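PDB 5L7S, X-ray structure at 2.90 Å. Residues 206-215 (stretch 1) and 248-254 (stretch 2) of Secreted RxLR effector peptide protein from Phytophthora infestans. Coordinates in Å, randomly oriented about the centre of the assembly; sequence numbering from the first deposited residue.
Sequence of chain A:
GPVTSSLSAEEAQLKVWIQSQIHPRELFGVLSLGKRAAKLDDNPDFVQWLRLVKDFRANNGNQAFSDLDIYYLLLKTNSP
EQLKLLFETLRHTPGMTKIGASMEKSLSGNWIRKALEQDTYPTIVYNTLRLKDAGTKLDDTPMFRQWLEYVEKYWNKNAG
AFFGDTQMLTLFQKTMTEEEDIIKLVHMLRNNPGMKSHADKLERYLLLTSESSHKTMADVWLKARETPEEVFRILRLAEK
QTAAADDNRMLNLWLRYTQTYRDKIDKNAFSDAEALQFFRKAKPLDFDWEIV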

# COMPACT_ATOMS: atom_id res chain seq x y z
N LEU A 206 -2.92 17.94 -5.23
CA LEU A 206 -1.47 17.87 -5.45
C LEU A 206 -1.02 18.84 -6.54
O LEU A 206 -0.07 19.59 -6.36
CB LEU A 206 -1.03 16.44 -5.79
CG LEU A 206 -1.11 15.39 -4.68
CD1 LEU A 206 -0.93 13.99 -5.25
CD2 LEU A 206 -0.09 15.64 -3.58
N LEU A 207 -1.74 18.83 -7.67
CA LEU A 207 -1.43 19.72 -8.79
C LEU A 207 -1.53 21.22 -8.47
O LEU A 207 -0.84 22.02 -9.09
CB LEU A 207 -2.33 19.40 -9.99
CG LEU A 207 -2.05 18.05 -10.67
CD1 LEU A 207 -3.19 17.66 -11.59
CD2 LEU A 207 -0.73 18.07 -11.42
N LEU A 208 -2.37 21.58 -7.50
CA LEU A 208 -2.52 22.97 -7.08
C LEU A 208 -1.59 23.36 -5.92
O LEU A 208 -1.54 24.53 -5.55
CB LEU A 208 -3.98 23.26 -6.71
CG LEU A 208 -5.02 23.03 -7.82
CD1 LEU A 208 -6.44 23.04 -7.26
CD2 LEU A 208 -4.89 24.06 -8.94
N THR A 209 -0.87 22.40 -5.34
CA THR A 209 0.03 22.66 -4.21
C THR A 209 1.51 22.25 -4.45
O THR A 209 2.31 22.31 -3.52
CB THR A 209 -0.46 21.94 -2.94
OG1 THR A 209 -0.55 20.52 -3.18
CG2 THR A 209 -1.82 22.48 -2.50
N SER A 210 1.87 21.87 -5.68
CA SER A 210 3.21 21.34 -5.94
C SER A 210 3.56 21.34 -7.43
O SER A 210 2.97 20.58 -8.19
CB SER A 210 3.31 19.92 -5.38
OG SER A 210 4.39 19.20 -5.97
N GLU A 211 4.52 22.17 -7.82
CA GLU A 211 5.01 22.23 -9.22
C GLU A 211 5.65 20.91 -9.69
O GLU A 211 5.43 20.49 -10.83
CB GLU A 211 5.99 23.39 -9.41
CG GLU A 211 5.33 24.75 -9.66
CD GLU A 211 4.80 24.93 -11.08
OE1 GLU A 211 4.87 23.99 -11.90
OE2 GLU A 211 4.31 26.04 -11.38
N SER A 212 6.43 20.28 -8.82
CA SER A 212 7.06 18.98 -9.14
C SER A 212 6.04 17.90 -9.54
O SER A 212 6.34 17.04 -10.38
CB SER A 212 7.92 18.48 -7.97
OG SER A 212 7.20 18.51 -6.75
N SER A 213 4.84 17.95 -8.95
CA SER A 213 3.76 17.01 -9.27
C SER A 213 3.35 16.97 -10.75
O SER A 213 2.92 15.93 -11.24
CB SER A 213 2.52 17.30 -8.42
OG SER A 213 1.84 18.45 -8.90
N HIS A 214 3.50 18.10 -11.46
CA HIS A 214 2.97 18.27 -12.82
C HIS A 214 3.64 17.33 -13.82
O HIS A 214 2.96 16.61 -14.55
CB HIS A 214 3.15 19.71 -13.30
CG HIS A 214 2.31 20.70 -12.56
ND1 HIS A 214 1.50 21.61 -13.20
CD2 HIS A 214 2.15 20.93 -11.24
CE1 HIS A 214 0.88 22.36 -12.30
NE2 HIS A 214 1.26 21.96 -11.10
N LYS A 215 4.97 17.35 -13.85
CA LYS A 215 5.72 16.48 -14.75
C LYS A 215 5.50 15.01 -14.40
O LYS A 215 5.24 14.19 -15.28
CB LYS A 215 7.22 16.85 -14.73
CG LYS A 215 8.13 16.02 -15.64
CD LYS A 215 7.60 15.76 -17.05
CE LYS A 215 7.20 17.02 -17.83
NZ LYS A 215 8.37 17.83 -18.29
N ASN A 248 -4.63 30.08 -16.97
CA ASN A 248 -5.11 28.95 -16.18
C ASN A 248 -4.08 27.82 -16.21
O ASN A 248 -3.85 27.20 -17.26
CB ASN A 248 -6.45 28.48 -16.74
CG ASN A 248 -7.15 27.46 -15.86
OD1 ASN A 248 -6.52 26.53 -15.35
ND2 ASN A 248 -8.45 27.61 -15.70
N ARG A 249 -3.47 27.55 -15.05
CA ARG A 249 -2.42 26.54 -14.93
C ARG A 249 -2.91 25.12 -15.26
O ARG A 249 -2.18 24.36 -15.90
CB ARG A 249 -1.80 26.57 -13.52
CG ARG A 249 -0.86 27.76 -13.29
CD ARG A 249 -0.86 28.24 -11.84
NE ARG A 249 -0.62 27.17 -10.87
CZ ARG A 249 0.56 26.61 -10.58
NH1 ARG A 249 1.68 27.00 -11.20
NH2 ARG A 249 0.63 25.64 -9.67
N MET A 250 -4.13 24.79 -14.85
CA MET A 250 -4.72 23.48 -15.15
C MET A 250 -5.01 23.30 -16.64
O MET A 250 -4.79 22.22 -17.19
CB MET A 250 -6.02 23.25 -14.36
CG MET A 250 -5.87 23.23 -12.84
SD MET A 250 -4.83 21.90 -12.20
CE MET A 250 -3.26 22.74 -11.96
N LEU A 251 -5.51 24.35 -17.29
CA LEU A 251 -5.77 24.30 -18.73
C LEU A 251 -4.48 24.07 -19.50
O LEU A 251 -4.44 23.23 -20.40
CB LEU A 251 -6.43 25.59 -19.22
CG LEU A 251 -6.82 25.68 -20.70
CD1 LEU A 251 -7.75 24.55 -21.10
CD2 LEU A 251 -7.47 27.02 -21.00
N ASN A 252 -3.42 24.80 -19.15
CA ASN A 252 -2.12 24.64 -19.78
C ASN A 252 -1.63 23.20 -19.64
O ASN A 252 -1.26 22.56 -20.62
CB ASN A 252 -1.09 25.63 -19.20
CG ASN A 252 0.13 25.80 -20.09
OD1 ASN A 252 0.25 26.80 -20.82
ND2 ASN A 252 1.06 24.84 -20.05
N LEU A 253 -1.65 22.71 -18.40
CA LEU A 253 -1.26 21.34 -18.09
C LEU A 253 -2.01 20.31 -18.93
O LEU A 253 -1.40 19.39 -19.46
CB LEU A 253 -1.49 21.05 -16.60
CG LEU A 253 -1.31 19.62 -16.08
CD1 LEU A 253 -0.00 18.98 -16.54
CD2 LEU A 253 -1.41 19.66 -14.57
N TRP A 254 -3.33 20.49 -19.05
CA TRP A 254 -4.14 19.58 -19.87
C TRP A 254 -3.74 19.62 -21.34
O TRP A 254 -3.60 18.57 -21.98
CB TRP A 254 -5.64 19.89 -19.74
CG TRP A 254 -6.45 19.01 -20.64
CD1 TRP A 254 -6.54 17.66 -20.58
CD2 TRP A 254 -7.21 19.41 -21.78
NE1 TRP A 254 -7.34 17.19 -21.59
CE2 TRP A 254 -7.76 18.24 -22.34
CE3 TRP A 254 -7.50 20.65 -22.37
CZ2 TRP A 254 -8.59 18.27 -23.47
CZ3 TRP A 254 -8.33 20.68 -23.49
CH2 TRP A 254 -8.86 19.49 -24.03

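Stretch 1 runs from the end of one helix through a turn into the next, and it meets one side of the helix that begins at Arg249; together the two segments bury 378 Å². Leu206 takes no part in the contact, although its carbonyl O accepts a hydrogen bond from Thr209 N (3.1 Å) as the chain leaves the first helix.

Leu207 is the first residue to engage stretch 2. Its CA-to-CB bond points toward the partner helix, and its CD2 packs against Leu253 CD2 at 3.6 Å, an apolar contact between two buried side chains. Its CB lies 4.0 Å from Met250 CE, so the leucine touches residues about one helical turn apart. Leu208 follows with its CA-to-CB bond directed sideways, but the end of its side chain comes nearer and places CD2 3.7 Å from Met250 CE. The methionine, with chi1 and chi2 both m, thus brings its terminal methyl within reach of both leucines.

The CA-to-CB bonds of Thr209 and Ser210 point away from stretch 2, and Ser210 serves the turn instead. Its OG accepts a capping bond from Ser213 N (3.3 Å), while its carbonyl O receives a hydrogen bond from Ser213 OG at 2.5 Å, fastening the turn that leads into the second helix.

Glu211 supplies the charged part of the contact. Its CA-to-CB bond is sideways, yet its carboxylate reaches Arg249, where OE2 lies 2.8 Å from NH1 in a salt bridge that is also a hydrogen bond. The carboxylate oxygen approaches the guanidinium at its edge, near its plane, the direction in which the N-H groups point. Both residues are exposed, so this ionic pair lies at the solvent-facing margin of the contact.

Ser212 and Ser213 do not touch stretch 2, but the CA-to-CB bond of His214 points toward it. Its NE2 donates to Leu207 O (2.9 Å, 131°), tying the second helix of stretch 1 to the end of the first, with the imidazole set among three residues of stretch 2. His214 ND1 is 3.8 Å from Leu253 CD2, and His214 CE1 is 4.2 Å from Met250 CE; CE1 also lies over one face of the Arg249 guanidinium, whose edge is engaged by Glu211. The ring therefore bridges the apolar and charged parts of the contact. The CA-to-CB bond of Lys215 points away, and the residue makes no contact with stretch 2.

On the opposing segment, Asn248 OD1 caps the helix by accepting from Leu251 N (3.1 Å).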